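Side-chain contacts in CMP-sialic acid transporter 1 (Zea mays, PDB 6I1R), which probably carries CMP-sialic acid from the cytoplasm into the Golgi, as a CMP-sialate:CMP antiporter, and is held here facing outward with CMP bound: residues B[102-107]-B[161-166]; B[182-187]-B[249-254]; B[19-24]-B[32-37]; B[132-137]-B[300-305]. The protein carries 5 engineered substitutions. One frame throughout, in Å; residues are numbered along the deposited sequence.

Contact 1 (B[102-107]-B[161-166])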
loop_
_atom_site.group_PDB
_atom_site.type_symbol
_atom_site.label_atom_id
_atom_site.label_comp_id
_atom_site.label_asym_id
_atom_site.label_seq_id
_atom_site.Cartn_x
_atom_site.Cartn_y
_atom_site.Cartn_z
ATOM N N GLN B 102 -5.115 -13.506 -5.755
ATOM C CA GLN B 102 -5.364 -13.044 -7.122
ATOM C C GLN B 102 -5.699 -14.230 -8.035
ATOM O O GLN B 102 -6.530 -14.095 -8.933
ATOM C CB GLN B 102 -4.149 -12.288 -7.664
ATOM N N ILE B 103 -5.070 -15.384 -7.802
ATOM C CA ILE B 103 -5.210 -16.532 -8.706
ATOM C C ILE B 103 -6.454 -17.351 -8.323
ATOM O O ILE B 103 -7.070 -17.970 -9.190
ATOM C CB ILE B 103 -3.917 -17.378 -8.732
ATOM C CG1 ILE B 103 -3.780 -18.160 -10.042
ATOM C CG2 ILE B 103 -3.815 -18.295 -7.521
ATOM C CD1 ILE B 103 -2.355 -18.514 -10.403
ATOM N N MET B 104 -6.827 -17.354 -7.044
ATOM C CA MET B 104 -8.106 -17.946 -6.620
ATOM C C MET B 104 -9.274 -17.141 -7.208
ATOM O O MET B 104 -10.398 -17.633 -7.268
ATOM C CB MET B 104 -8.237 -17.966 -5.092
ATOM C CG MET B 104 -7.460 -19.084 -4.422
ATOM S SD MET B 104 -7.884 -19.276 -2.667
ATOM C CE MET B 104 -7.471 -17.649 -2.038
ATOM N N GLY B 105 -9.002 -15.904 -7.624
ATOM C CA GLY B 105 -10.009 -15.022 -8.212
ATOM C C GLY B 105 -10.620 -15.571 -9.494
ATOM O O GLY B 105 -11.730 -15.200 -9.841
ATOM N N ASN B 106 -9.921 -16.466 -10.193
ATOM C CA ASN B 106 -10.433 -17.023 -11.454
ATOM C C ASN B 106 -11.580 -18.011 -11.190
ATOM O O ASN B 106 -12.128 -18.575 -12.140
ATOM C CB ASN B 106 -9.331 -17.713 -12.262
ATOM C CG ASN B 106 -8.188 -16.785 -12.607
ATOM O OD1 ASN B 106 -8.399 -15.721 -13.184
ATOM N ND2 ASN B 106 -6.976 -17.181 -12.259
ATOM N N LEU B 107 -11.944 -18.230 -9.928
ATOM C CA LEU B 107 -13.047 -19.135 -9.604
ATOM C C LEU B 107 -14.390 -18.429 -9.842
ATOM O O LEU B 107 -15.415 -19.091 -10.001
ATOM C CB LEU B 107 -12.914 -19.610 -8.151
ATOM C CG LEU B 107 -13.273 -21.076 -7.913
ATOM C CD1 LEU B 107 -12.114 -21.983 -8.296
ATOM C CD2 LEU B 107 -13.679 -21.312 -6.467
ATOM N N GLU B 161 -8.561 -22.006 6.018
ATOM C CA GLU B 161 -9.390 -20.793 6.055
ATOM C C GLU B 161 -9.203 -19.991 4.763
ATOM O O GLU B 161 -10.175 -19.541 4.157
ATOM C CB GLU B 161 -9.022 -19.911 7.251
ATOM C CG GLU B 161 -9.579 -20.399 8.578
ATOM C CD GLU B 161 -8.630 -21.257 9.398
ATOM O OE1 GLU B 161 -7.727 -21.881 8.801
ATOM O OE2 GLU B 161 -8.800 -21.305 10.632
ATOM N N GLY B 162 -7.946 -19.807 4.367
ATOM C CA GLY B 162 -7.617 -19.080 3.149
ATOM C C GLY B 162 -8.334 -19.658 1.944
ATOM O O GLY B 162 -9.028 -18.941 1.226
ATOM N N TYR B 163 -8.181 -20.963 1.746
ATOM C CA TYR B 163 -8.778 -21.648 0.603
ATOM C C TYR B 163 -10.307 -21.579 0.693
ATOM O O TYR B 163 -10.970 -21.311 -0.307
ATOM C CB TYR B 163 -8.263 -23.088 0.513
ATOM C CG TYR B 163 -6.840 -23.199 0.025
ATOM C CD1 TYR B 163 -6.519 -22.909 -1.291
ATOM C CD2 TYR B 163 -5.812 -23.578 0.874
ATOM C CE1 TYR B 163 -5.215 -22.995 -1.754
ATOM C CE2 TYR B 163 -4.503 -23.674 0.426
ATOM C CZ TYR B 163 -4.203 -23.379 -0.892
ATOM O OH TYR B 163 -2.919 -23.462 -1.347
ATOM N N LEU B 164 -10.857 -21.790 1.885
ATOM C CA LEU B 164 -12.312 -21.819 2.056
ATOM C C LEU B 164 -12.896 -20.425 1.788
ATOM O O LEU B 164 -13.940 -20.309 1.146
ATOM C CB LEU B 164 -12.656 -22.307 3.468
ATOM C CG LEU B 164 -13.932 -23.141 3.579
ATOM C CD1 LEU B 164 -13.710 -24.541 3.027
ATOM C CD2 LEU B 164 -14.420 -23.212 5.018
ATOM N N LEU B 165 -12.223 -19.376 2.262
ATOM C CA LEU B 165 -12.737 -18.004 2.125
ATOM C C LEU B 165 -12.570 -17.521 0.679
ATOM O O LEU B 165 -13.454 -16.852 0.143
ATOM C CB LEU B 165 -12.008 -17.076 3.104
ATOM C CG LEU B 165 -12.409 -17.219 4.573
ATOM C CD1 LEU B 165 -11.453 -16.449 5.472
ATOM C CD2 LEU B 165 -13.841 -16.757 4.799
ATOM N N GLY B 166 -11.443 -17.852 0.055
ATOM C CA GLY B 166 -11.251 -17.586 -1.368
ATOM C C GLY B 166 -12.402 -18.129 -2.201
ATOM O O GLY B 166 -12.868 -17.471 -3.132
#
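The carbonyl oxygen of Gly-162 is met by two groups: Gly-166 N gives it the helical hydrogen bond at 2.9 Å, and the methyl of Met-104 approaches it, CE lying 3.8 Å from Gly-162 O. Met-104 carries this contact almost alone. Its CG sits beside the backbone N (chi1 -78°), the chain then runs out extended, and a bend at chi3 (-59°) turns CE onto the two glycines, where CE is 3.8 Å from Gly-166 CA. The backbones come close here, with the CA atoms of Met-104 and Gly-166 only 6.1 Å apart; with no side chain on Gly-166, the methionine end packs directly on its CA. SD also approaches the ring of Tyr-163 obliquely, 4.1 Å from CD1, a Met-aromatic contact with the sulfur 55° off the ring normal. No hydrogen bond spans the two segments. With an alanine here, the sulfur and methyl are gone, which is likely to open a gap over Gly-162 and Gly-166 and leave the Tyr-163 ring without its sulfur neighbour. Met-104 also packs on Thr-92 of helix 76-92, while nearby Asn-106 bonds through ND2 to Gln-143 of helix 126-143. The glycines, four residues apart near the start of helix 160-186, form a GxxxG pattern, the small-residue groove typical of close approaches between transmembrane helices, filled in this case by a methionine side chain.

Contact 2 (B[182-187]-B[249-254])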
loop_
_atom_site.group_PDB
_atom_site.type_symbol
_atom_site.label_atom_id
_atom_site.label_comp_id
_atom_site.label_asym_id
_atom_site.label_seq_id
_atom_site.Cartn_x
_atom_site.Cartn_y
_atom_site.Cartn_z
ATOM N N TYR B 182 -30.351 -10.073 -12.906
ATOM C CA TYR B 182 -31.739 -10.365 -12.561
ATOM C C TYR B 182 -32.521 -9.048 -12.472
ATOM O O TYR B 182 -33.552 -8.904 -13.125
ATOM C CB TYR B 182 -31.816 -11.187 -11.270
ATOM C CG TYR B 182 -33.152 -11.156 -10.571
ATOM C CD1 TYR B 182 -34.261 -11.779 -11.121
ATOM C CD2 TYR B 182 -33.310 -10.510 -9.356
ATOM C CE1 TYR B 182 -35.493 -11.758 -10.485
ATOM C CE2 TYR B 182 -34.534 -10.480 -8.706
ATOM C CZ TYR B 182 -35.630 -11.105 -9.273
ATOM O OH TYR B 182 -36.840 -11.079 -8.643
ATOM N N LEU B 183 -32.004 -8.088 -11.706
ATOM C CA LEU B 183 -32.706 -6.819 -11.472
ATOM C C LEU B 183 -32.935 -6.076 -12.796
ATOM O O LEU B 183 -34.044 -5.602 -13.045
ATOM C CB LEU B 183 -31.908 -5.951 -10.491
ATOM C CG LEU B 183 -31.880 -6.427 -9.038
ATOM C CD1 LEU B 183 -31.122 -5.440 -8.162
ATOM C CD2 LEU B 183 -33.285 -6.642 -8.495
ATOM N N MET B 184 -31.907 -5.969 -13.635
ATOM C CA MET B 184 -32.036 -5.226 -14.898
ATOM C C MET B 184 -33.108 -5.889 -15.774
ATOM O O MET B 184 -33.962 -5.207 -16.343
ATOM C CB MET B 184 -30.720 -5.185 -15.686
ATOM C CG MET B 184 -29.494 -4.806 -14.872
ATOM S SD MET B 184 -29.760 -3.421 -13.740
ATOM C CE MET B 184 -29.596 -2.048 -14.880
ATOM N N LYS B 185 -33.059 -7.218 -15.862
ATOM C CA LYS B 185 -33.867 -7.967 -16.831
ATOM C C LYS B 185 -35.255 -8.297 -16.262
ATOM O O LYS B 185 -36.135 -8.701 -17.026
ATOM C CB LYS B 185 -33.145 -9.251 -17.254
ATOM C CG LYS B 185 -32.039 -9.059 -18.284
ATOM C CD LYS B 185 -31.215 -10.305 -18.523
ATOM C CE LYS B 185 -29.950 -10.041 -19.311
ATOM N NZ LYS B 185 -30.201 -9.955 -20.769
ATOM N N LYS B 186 -35.473 -8.134 -14.956
ATOM C CA LYS B 186 -36.788 -8.442 -14.374
ATOM C C LYS B 186 -37.779 -7.308 -14.676
ATOM O O LYS B 186 -38.982 -7.482 -14.473
ATOM C CB LYS B 186 -36.696 -8.696 -12.863
ATOM C CG LYS B 186 -36.653 -7.455 -11.976
ATOM C CD LYS B 186 -37.028 -7.716 -10.530
ATOM C CE LYS B 186 -38.444 -8.230 -10.369
ATOM N NZ LYS B 186 -39.103 -7.665 -9.167
ATOM N N ASN B 187 -37.278 -6.159 -15.139
ATOM C CA ASN B 187 -38.113 -4.991 -15.431
ATOM C C ASN B 187 -37.964 -4.590 -16.903
ATOM O O ASN B 187 -36.957 -4.879 -17.552
ATOM C CB ASN B 187 -37.748 -3.788 -14.553
ATOM C CG ASN B 187 -38.511 -3.724 -13.246
ATOM O OD1 ASN B 187 -39.258 -4.637 -12.902
ATOM N ND2 ASN B 187 -38.329 -2.639 -12.510
ATOM N N LEU B 249 -20.750 0.437 -18.248
ATOM C CA LEU B 249 -20.759 -0.565 -19.312
ATOM C C LEU B 249 -21.212 -1.911 -18.736
ATOM O O LEU B 249 -21.968 -2.638 -19.381
ATOM C CB LEU B 249 -19.363 -0.672 -19.933
ATOM C CG LEU B 249 -18.817 0.604 -20.573
ATOM C CD1 LEU B 249 -17.382 0.403 -21.033
ATOM C CD2 LEU B 249 -19.688 1.057 -21.736
ATOM N N VAL B 250 -20.765 -2.228 -17.523
ATOM C CA VAL B 250 -21.173 -3.469 -16.865
ATOM C C VAL B 250 -22.703 -3.471 -16.739
ATOM O O VAL B 250 -23.340 -4.484 -17.024
ATOM C CB VAL B 250 -20.483 -3.653 -15.497
ATOM C CG1 VAL B 250 -21.110 -4.780 -14.687
ATOM C CG2 VAL B 250 -18.988 -3.882 -15.650
ATOM N N SER B 251 -23.278 -2.335 -16.348
ATOM C CA SER B 251 -24.730 -2.224 -16.189
ATOM C C SER B 251 -25.413 -2.422 -17.548
ATOM O O SER B 251 -26.377 -3.180 -17.657
ATOM C CB SER B 251 -25.119 -0.908 -15.559
ATOM O OG SER B 251 -26.340 -1.033 -14.840
ATOM N N TRP B 252 -24.897 -1.756 -18.579
ATOM C CA TRP B 252 -25.419 -1.931 -19.935
ATOM C C TRP B 252 -25.512 -3.428 -20.258
ATOM O O TRP B 252 -26.549 -3.906 -20.728
ATOM C CB TRP B 252 -24.557 -1.181 -20.961
ATOM C CG TRP B 252 -25.210 -1.040 -22.302
ATOM C CD1 TRP B 252 -25.894 0.041 -22.777
ATOM C CD2 TRP B 252 -25.264 -2.034 -23.342
ATOM N NE1 TRP B 252 -26.362 -0.207 -24.038
ATOM C CE2 TRP B 252 -25.995 -1.472 -24.411
ATOM C CE3 TRP B 252 -24.771 -3.338 -23.472
ATOM C CZ2 TRP B 252 -26.237 -2.171 -25.593
ATOM C CZ3 TRP B 252 -25.011 -4.027 -24.640
ATOM C CH2 TRP B 252 -25.734 -3.450 -25.685
ATOM N N LEU B 253 -24.432 -4.159 -19.975
ATOM C CA LEU B 253 -24.341 -5.595 -20.287
ATOM C C LEU B 253 -25.268 -6.402 -19.368
ATOM O O LEU B 253 -25.791 -7.438 -19.781
ATOM C CB LEU B 253 -22.890 -6.064 -20.134
ATOM C CG LEU B 253 -21.911 -5.587 -21.206
ATOM C CD1 LEU B 253 -20.492 -6.018 -20.866
ATOM C CD2 LEU B 253 -22.301 -6.104 -22.583
ATOM N N MET B 254 -25.456 -5.947 -18.130
ATOM C CA MET B 254 -26.415 -6.585 -17.222
ATOM C C MET B 254 -27.826 -6.484 -17.817
ATOM O O MET B 254 -28.645 -7.377 -17.611
ATOM C CB MET B 254 -26.409 -5.938 -15.831
ATOM C CG MET B 254 -25.105 -6.096 -15.065
ATOM S SD MET B 254 -24.689 -7.814 -14.686
ATOM C CE MET B 254 -23.687 -8.235 -16.112
#
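Ser-251 is the first residue of helix 234-256 in this span to meet helix 160-186: its OG lies 3.4 Å from the terminal methyl, CE, of Met-184. That is a van der Waals touch; the hydroxyl has its polar partner in Asn-195 OD1 of helix 191-216. The methyl gets there because the Met-184 chain is folded rather than extended, with bends at chi2 (-44°) and chi3 (-81°) that curl CE back toward the serine. One turn further along, Met-254 receives the base of the same side chain. Its CB is 3.4 Å from Met-184 CG, the two methionines crossing obliquely, while the remainder of Met-254 leads away to Asn-259 and Lys-262 of helix 259-279. Met-184 thus spans one turn of helix 234-256, its tip on Ser-251 and its base on Met-254. The CA atoms of Met-184 and Met-254 are 6.2 Å apart, the nearest pair of the two backbones. The carbonyl of Met-254 also lies against Met-184, whose CB is 3.6 Å from Met-254 O. The next residue of helix 160-186, Lys-185, lays CE against Met-254 O at 3.4 Å, and its NZ reaches on to hydrogen-bond Lys-255 O. A lysine ammonium at the carbonyl end of helix 234-256 would be expected to suit the partial negative charge gathered there. With the short helical segments 9.4 Å apart and crossing at -53°, this is an oblique transmembrane helix pairing within the all-helical drug/metabolite transporter fold, packed through buried methionines, with the side chain of Ser-251 about 10 Å from the bound CMP.

Contact 3 (B[19-24]-B[32-37])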
loop_
_atom_site.group_PDB
_atom_site.type_symbol
_atom_site.label_atom_id
_atom_site.label_comp_id
_atom_site.label_asym_id
_atom_site.label_seq_id
_atom_site.Cartn_x
_atom_site.Cartn_y
_atom_site.Cartn_z
ATOM N N ILE B 19 -3.782 -0.343 -15.581
ATOM C CA ILE B 19 -2.454 0.274 -15.704
ATOM C C ILE B 19 -2.439 1.599 -14.932
ATOM O O ILE B 19 -1.508 1.878 -14.173
ATOM C CB ILE B 19 -2.079 0.473 -17.189
ATOM C CG1 ILE B 19 -2.025 -0.858 -17.946
ATOM C CG2 ILE B 19 -0.776 1.245 -17.328
ATOM C CD1 ILE B 19 -2.385 -0.742 -19.407
ATOM N N LEU B 20 -3.478 2.406 -15.136
ATOM C CA LEU B 20 -3.585 3.723 -14.503
ATOM C C LEU B 20 -3.569 3.587 -12.973
ATOM O O LEU B 20 -3.075 4.480 -12.287
ATOM C CB LEU B 20 -4.867 4.414 -14.984
ATOM C CG LEU B 20 -4.840 4.927 -16.424
ATOM C CD1 LEU B 20 -6.240 5.302 -16.893
ATOM C CD2 LEU B 20 -3.897 6.114 -16.566
ATOM N N THR B 21 -4.096 2.483 -12.441
ATOM C CA THR B 21 -4.104 2.256 -10.990
ATOM C C THR B 21 -2.662 2.086 -10.485
ATOM O O THR B 21 -2.269 2.739 -9.518
ATOM C CB THR B 21 -5.006 1.071 -10.613
ATOM O OG1 THR B 21 -6.361 1.454 -10.849
ATOM C CG2 THR B 21 -4.864 0.641 -9.169
ATOM N N THR B 22 -1.876 1.238 -11.146
ATOM C CA THR B 22 -0.495 0.976 -10.711
ATOM C C THR B 22 0.343 2.259 -10.841
ATOM O O THR B 22 1.106 2.607 -9.929
ATOM C CB THR B 22 0.120 -0.201 -11.482
ATOM O OG1 THR B 22 0.122 0.109 -12.876
ATOM C CG2 THR B 22 -0.614 -1.505 -11.252
ATOM N N LEU B 23 0.196 2.969 -11.960
ATOM C CA LEU B 23 0.923 4.234 -12.172
ATOM C C LEU B 23 0.617 5.209 -11.022
ATOM O O LEU B 23 1.539 5.747 -10.366
ATOM C CB LEU B 23 0.528 4.826 -13.532
ATOM C CG LEU B 23 1.136 4.148 -14.761
ATOM C CD1 LEU B 23 0.534 4.702 -16.045
ATOM C CD2 LEU B 23 2.650 4.303 -14.780
ATOM N N SER B 24 -0.679 5.420 -10.778
ATOM C CA SER B 24 -1.155 6.300 -9.707
ATOM C C SER B 24 -0.760 5.732 -8.343
ATOM O O SER B 24 -0.515 6.481 -7.393
ATOM C CB SER B 24 -2.645 6.490 -9.772
ATOM O OG SER B 24 -3.321 5.472 -9.070
ATOM N N TYR B 32 -2.477 8.200 -2.038
ATOM C CA TYR B 32 -3.862 8.513 -1.651
ATOM C C TYR B 32 -4.503 7.285 -0.991
ATOM O O TYR B 32 -3.807 6.335 -0.629
ATOM C CB TYR B 32 -4.649 8.960 -2.886
ATOM C CG TYR B 32 -4.643 7.947 -4.000
ATOM C CD1 TYR B 32 -3.613 7.846 -4.887
ATOM C CD2 TYR B 32 -5.643 7.041 -4.172
ATOM C CE1 TYR B 32 -3.580 6.909 -5.904
ATOM C CE2 TYR B 32 -5.635 6.107 -5.196
ATOM C CZ TYR B 32 -4.597 6.019 -6.080
ATOM O OH TYR B 32 -4.566 5.096 -7.086
ATOM N N ASP B 33 -5.827 7.324 -0.841
ATOM C CA ASP B 33 -6.599 6.228 -0.267
ATOM C C ASP B 33 -7.400 5.540 -1.380
ATOM O O ASP B 33 -8.220 6.177 -2.047
ATOM C CB ASP B 33 -7.526 6.742 0.842
ATOM C CG ASP B 33 -7.564 5.889 2.102
ATOM O OD1 ASP B 33 -7.150 4.714 2.037
ATOM O OD2 ASP B 33 -8.020 6.407 3.140
ATOM N N TYR B 34 -7.169 4.239 -1.560
ATOM C CA TYR B 34 -7.981 3.418 -2.460
ATOM C C TYR B 34 -9.231 2.926 -1.712
ATOM O O TYR B 34 -9.950 2.056 -2.202
ATOM C CB TYR B 34 -7.139 2.267 -3.022
ATOM C CG TYR B 34 -7.627 1.638 -4.307
ATOM C CD1 TYR B 34 -8.751 2.101 -4.978
ATOM C CD2 TYR B 34 -6.929 0.586 -4.882
ATOM C CE1 TYR B 34 -9.184 1.521 -6.160
ATOM C CE2 TYR B 34 -7.344 -0.003 -6.065
ATOM C CZ TYR B 34 -8.476 0.465 -6.708
ATOM O OH TYR B 34 -8.897 -0.106 -7.875
ATOM N N ALA B 35 -9.479 3.469 -0.523
ATOM C CA ALA B 35 -10.720 3.231 0.208
ATOM C C ALA B 35 -11.810 4.187 -0.293
ATOM O O ALA B 35 -12.990 3.838 -0.294
ATOM C CB ALA B 35 -10.484 3.401 1.689
ATOM N N THR B 36 -11.402 5.380 -0.726
ATOM C CA THR B 36 -12.328 6.463 -1.072
ATOM C C THR B 36 -12.695 6.437 -2.562
ATOM O O THR B 36 -13.687 7.054 -2.950
ATOM C CB THR B 36 -11.729 7.830 -0.711
ATOM O OG1 THR B 36 -10.372 7.851 -1.158
ATOM C CG2 THR B 36 -11.779 8.125 0.772
ATOM N N ILE B 37 -11.910 5.754 -3.396
ATOM C CA ILE B 37 -12.129 5.792 -4.853
ATOM C C ILE B 37 -13.480 5.153 -5.203
ATOM O O ILE B 37 -14.232 5.729 -5.987
ATOM C CB ILE B 37 -10.955 5.147 -5.619
ATOM C CG1 ILE B 37 -9.805 6.143 -5.779
ATOM C CG2 ILE B 37 -11.408 4.584 -6.963
ATOM C CD1 ILE B 37 -8.589 5.581 -6.463
#
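Ser-24, in the last turn of helix 3-24, faces Tyr-32 with their CA atoms 8.8 Å apart, and the CA atoms of Thr-21 and Tyr-34 are 9.4 Å apart, so an irregular chain runs alongside the helix end at side-chain distance. The polar link is between hydroxyls: Ser-24 OG and Tyr-32 OH form a hydrogen bond modelled at 2.4 Å, a length too short to be taken literally, and either could be the donor. The serine oxygen comes in at the edge of the tyrosine ring, near its plane. On the same edge the Ser-24 carbonyl is close as well, its O 3.4 Å from Tyr-32 CE1. The second pair is apolar. With chi1 at -69°, Thr-21 keeps OG1 on the side of its backbone N, where it bonds to Gln-17 O, and presents CG2 to the neighbouring ring, 4.0 Å from Tyr-34 CE2. These side chains cross at about a right angle. The side chain of Tyr-34 lies about 7 Å from the bound CMP. Both segments border helix 234-256, Ser-24 touching Thr-235 and Tyr-32 touching Thr-236, while the 32-37 chain leads straight into helix 37-59.

Contact 4 (B[132-137]-B[300-305])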
loop_
_atom_site.group_PDB
_atom_site.type_symbol
_atom_site.label_atom_id
_atom_site.label_comp_id
_atom_site.label_asym_id
_atom_site.label_seq_id
_atom_site.Cartn_x
_atom_site.Cartn_y
_atom_site.Cartn_z
ATOM N N ILE B 132 -16.414 -22.142 -20.514
ATOM C CA ILE B 132 -16.391 -21.400 -19.244
ATOM C C ILE B 132 -15.209 -21.912 -18.412
ATOM O O ILE B 132 -14.405 -21.124 -17.913
ATOM C CB ILE B 132 -17.723 -21.524 -18.470
ATOM C CG1 ILE B 132 -18.947 -21.150 -19.315
ATOM C CG2 ILE B 132 -17.676 -20.707 -17.185
ATOM C CD1 ILE B 132 -18.870 -19.789 -19.968
ATOM N N VAL B 133 -15.105 -23.234 -18.288
ATOM C CA VAL B 133 -14.020 -23.851 -17.527
ATOM C C VAL B 133 -12.686 -23.461 -18.173
ATOM O O VAL B 133 -11.782 -22.979 -17.491
ATOM C CB VAL B 133 -14.182 -25.383 -17.433
ATOM C CG1 VAL B 133 -12.946 -26.047 -16.841
ATOM C CG2 VAL B 133 -15.421 -25.773 -16.639
ATOM N N LEU B 134 -12.573 -23.647 -19.486
ATOM C CA LEU B 134 -11.321 -23.334 -20.180
ATOM C C LEU B 134 -10.897 -21.892 -19.890
ATOM O O LEU B 134 -9.707 -21.634 -19.729
ATOM C CB LEU B 134 -11.475 -23.545 -21.688
ATOM C CG LEU B 134 -10.994 -24.892 -22.220
ATOM C CD1 LEU B 134 -11.261 -24.982 -23.709
ATOM C CD2 LEU B 134 -9.517 -25.114 -21.930
ATOM N N LEU B 135 -11.856 -20.969 -19.831
ATOM C CA LEU B 135 -11.541 -19.563 -19.569
ATOM C C LEU B 135 -10.882 -19.431 -18.191
ATOM O O LEU B 135 -9.838 -18.791 -18.059
ATOM C CB LEU B 135 -12.819 -18.722 -19.647
ATOM C CG LEU B 135 -12.616 -17.210 -19.542
ATOM C CD1 LEU B 135 -11.882 -16.671 -20.761
ATOM C CD2 LEU B 135 -13.944 -16.494 -19.360
ATOM N N ALA B 136 -11.502 -20.037 -17.181
ATOM C CA ALA B 136 -10.982 -20.004 -15.814
ATOM C C ALA B 136 -9.593 -20.651 -15.764
ATOM O O ALA B 136 -8.689 -20.133 -15.112
ATOM C CB ALA B 136 -11.944 -20.700 -14.882
ATOM N N VAL B 137 -9.439 -21.778 -16.455
ATOM C CA VAL B 137 -8.169 -22.503 -16.476
ATOM C C VAL B 137 -7.121 -21.667 -17.225
ATOM O O VAL B 137 -5.966 -21.616 -16.811
ATOM C CB VAL B 137 -8.331 -23.904 -17.100
ATOM C CG1 VAL B 137 -6.988 -24.573 -17.346
ATOM C CG2 VAL B 137 -9.220 -24.804 -16.255
ATOM N N LEU B 300 -12.792 -18.523 -26.201
ATOM C CA LEU B 300 -13.665 -17.506 -26.795
ATOM C C LEU B 300 -14.423 -18.125 -27.975
ATOM O O LEU B 300 -15.653 -18.077 -28.032
ATOM C CB LEU B 300 -12.822 -16.309 -27.249
ATOM C CG LEU B 300 -13.603 -15.040 -27.590
ATOM C CD1 LEU B 300 -13.729 -14.131 -26.376
ATOM C CD2 LEU B 300 -12.948 -14.291 -28.740
ATOM N N GLN B 301 -13.672 -18.721 -28.896
ATOM C CA GLN B 301 -14.242 -19.321 -30.098
ATOM C C GLN B 301 -15.311 -20.348 -29.700
ATOM O O GLN B 301 -16.441 -20.276 -30.171
ATOM C CB GLN B 301 -13.135 -19.946 -30.950
ATOM C CG GLN B 301 -12.230 -18.914 -31.611
ATOM C CD GLN B 301 -11.149 -19.541 -32.457
ATOM O OE1 GLN B 301 -10.585 -20.579 -32.114
ATOM N NE2 GLN B 301 -10.844 -18.903 -33.575
ATOM N N MET B 302 -14.962 -21.271 -28.809
ATOM C CA MET B 302 -15.888 -22.327 -28.374
ATOM C C MET B 302 -17.233 -21.719 -27.961
ATOM O O MET B 302 -18.283 -22.175 -28.411
ATOM C CB MET B 302 -15.319 -23.117 -27.191
ATOM C CG MET B 302 -14.215 -24.065 -27.592
ATOM S SD MET B 302 -13.233 -24.696 -26.220
ATOM C CE MET B 302 -14.468 -25.605 -25.292
ATOM N N TYR B 303 -17.197 -20.693 -27.115
ATOM C CA TYR B 303 -18.420 -20.172 -26.509
ATOM C C TYR B 303 -19.221 -19.333 -27.513
ATOM O O TYR B 303 -20.452 -19.388 -27.507
ATOM C CB TYR B 303 -18.111 -19.334 -25.267
ATOM C CG TYR B 303 -19.347 -18.850 -24.555
ATOM C CD1 TYR B 303 -19.978 -17.677 -24.935
ATOM C CD2 TYR B 303 -19.916 -19.587 -23.528
ATOM C CE1 TYR B 303 -21.129 -17.237 -24.302
ATOM C CE2 TYR B 303 -21.065 -19.161 -22.882
ATOM C CZ TYR B 303 -21.674 -17.981 -23.271
ATOM O OH TYR B 303 -22.806 -17.551 -22.641
ATOM N N PHE B 304 -18.537 -18.547 -28.343
ATOM C CA PHE B 304 -19.198 -17.523 -29.163
ATOM C C PHE B 304 -19.339 -17.974 -30.622
ATOM O O PHE B 304 -20.211 -17.471 -31.332
ATOM C CB PHE B 304 -18.428 -16.202 -29.085
ATOM C CG PHE B 304 -18.459 -15.542 -27.730
ATOM C CD1 PHE B 304 -19.579 -14.843 -27.308
ATOM C CD2 PHE B 304 -17.371 -15.621 -26.876
ATOM C CE1 PHE B 304 -19.608 -14.237 -26.060
ATOM C CE2 PHE B 304 -17.401 -15.014 -25.630
ATOM C CZ PHE B 304 -18.518 -14.323 -25.223
ATOM N N MET B 305 -18.491 -18.895 -31.073
ATOM C CA MET B 305 -18.531 -19.355 -32.459
ATOM C C MET B 305 -19.880 -20.045 -32.706
ATOM O O MET B 305 -20.296 -20.881 -31.903
ATOM C CB MET B 305 -17.382 -20.330 -32.750
ATOM C CG MET B 305 -16.958 -20.382 -34.204
ATOM S SD MET B 305 -15.532 -21.471 -34.476
ATOM C CE MET B 305 -14.188 -20.286 -34.449
#
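Ile-132 and Leu-134 of helix 126-143 pack against Tyr-303 and Met-302 at the end of helix 287-304, joining two helices of the nucleotide-sugar transporter fold. No hydrogen bond joins the segments; the contact consists of two apolar pairs. The aliphatic-aromatic pair comes first. The Ile-132 branch through CG1 is turned twice (chi1 -53°, chi2 -54°), which brings CD1 out to the Tyr-303 ring, 3.7 Å from CE2 and equally near CD2, in an oblique approach to the ring. The phenol is projected toward helix 126-143 by a first torsion of -176°, with CG opposite the backbone N. Ile-260 of helix 259-279 touches both partners, so this pair is wedged where three helices converge. The aliphatic-sulfur pair lies farther out. Leu-134 CD1 meets the bent end of Met-302 at SD and also at CE, 3.6 Å from the latter, the two side chains crossing at about a right angle. Met-302 further rests on Ile-127, Met-130 and Ala-131, spreading the joint over two turns of helix 126-143. Aromatic neighbours continue the cluster: Tyr-264 of helix 259-279 meets the Tyr-303 ring and stands edge-to-face with Phe-304. Within helix 287-304 the adjacent rings also touch, Tyr-303 CD1 lying 3.5 Å above the plane of the Phe-304 ring, over its centre.

Overall arrangement
From the N terminus, contact 3 closes first, over a short loop joining helix 3-24 to the start of helix 37-59. Contact 1 then opens at 102-107, and contact 4 opens at 132-137 before contact 1 has closed at 161-166, so these two cross; they also touch, Asn-106 O lying 3.5 Å from Ala-136 CB. Helix 160-186 serves contact 1 near its start and contact 2 near its end, on opposite sides of the chain's centre. Contact 2, closing at 249-254, falls wholly within the long span that contact 4 completes at 300-305, where helix 126-143 is tied to the C-terminal helix 287-304. Contacts 3 and 4 lie farthest apart, their centres 31 Å from each other.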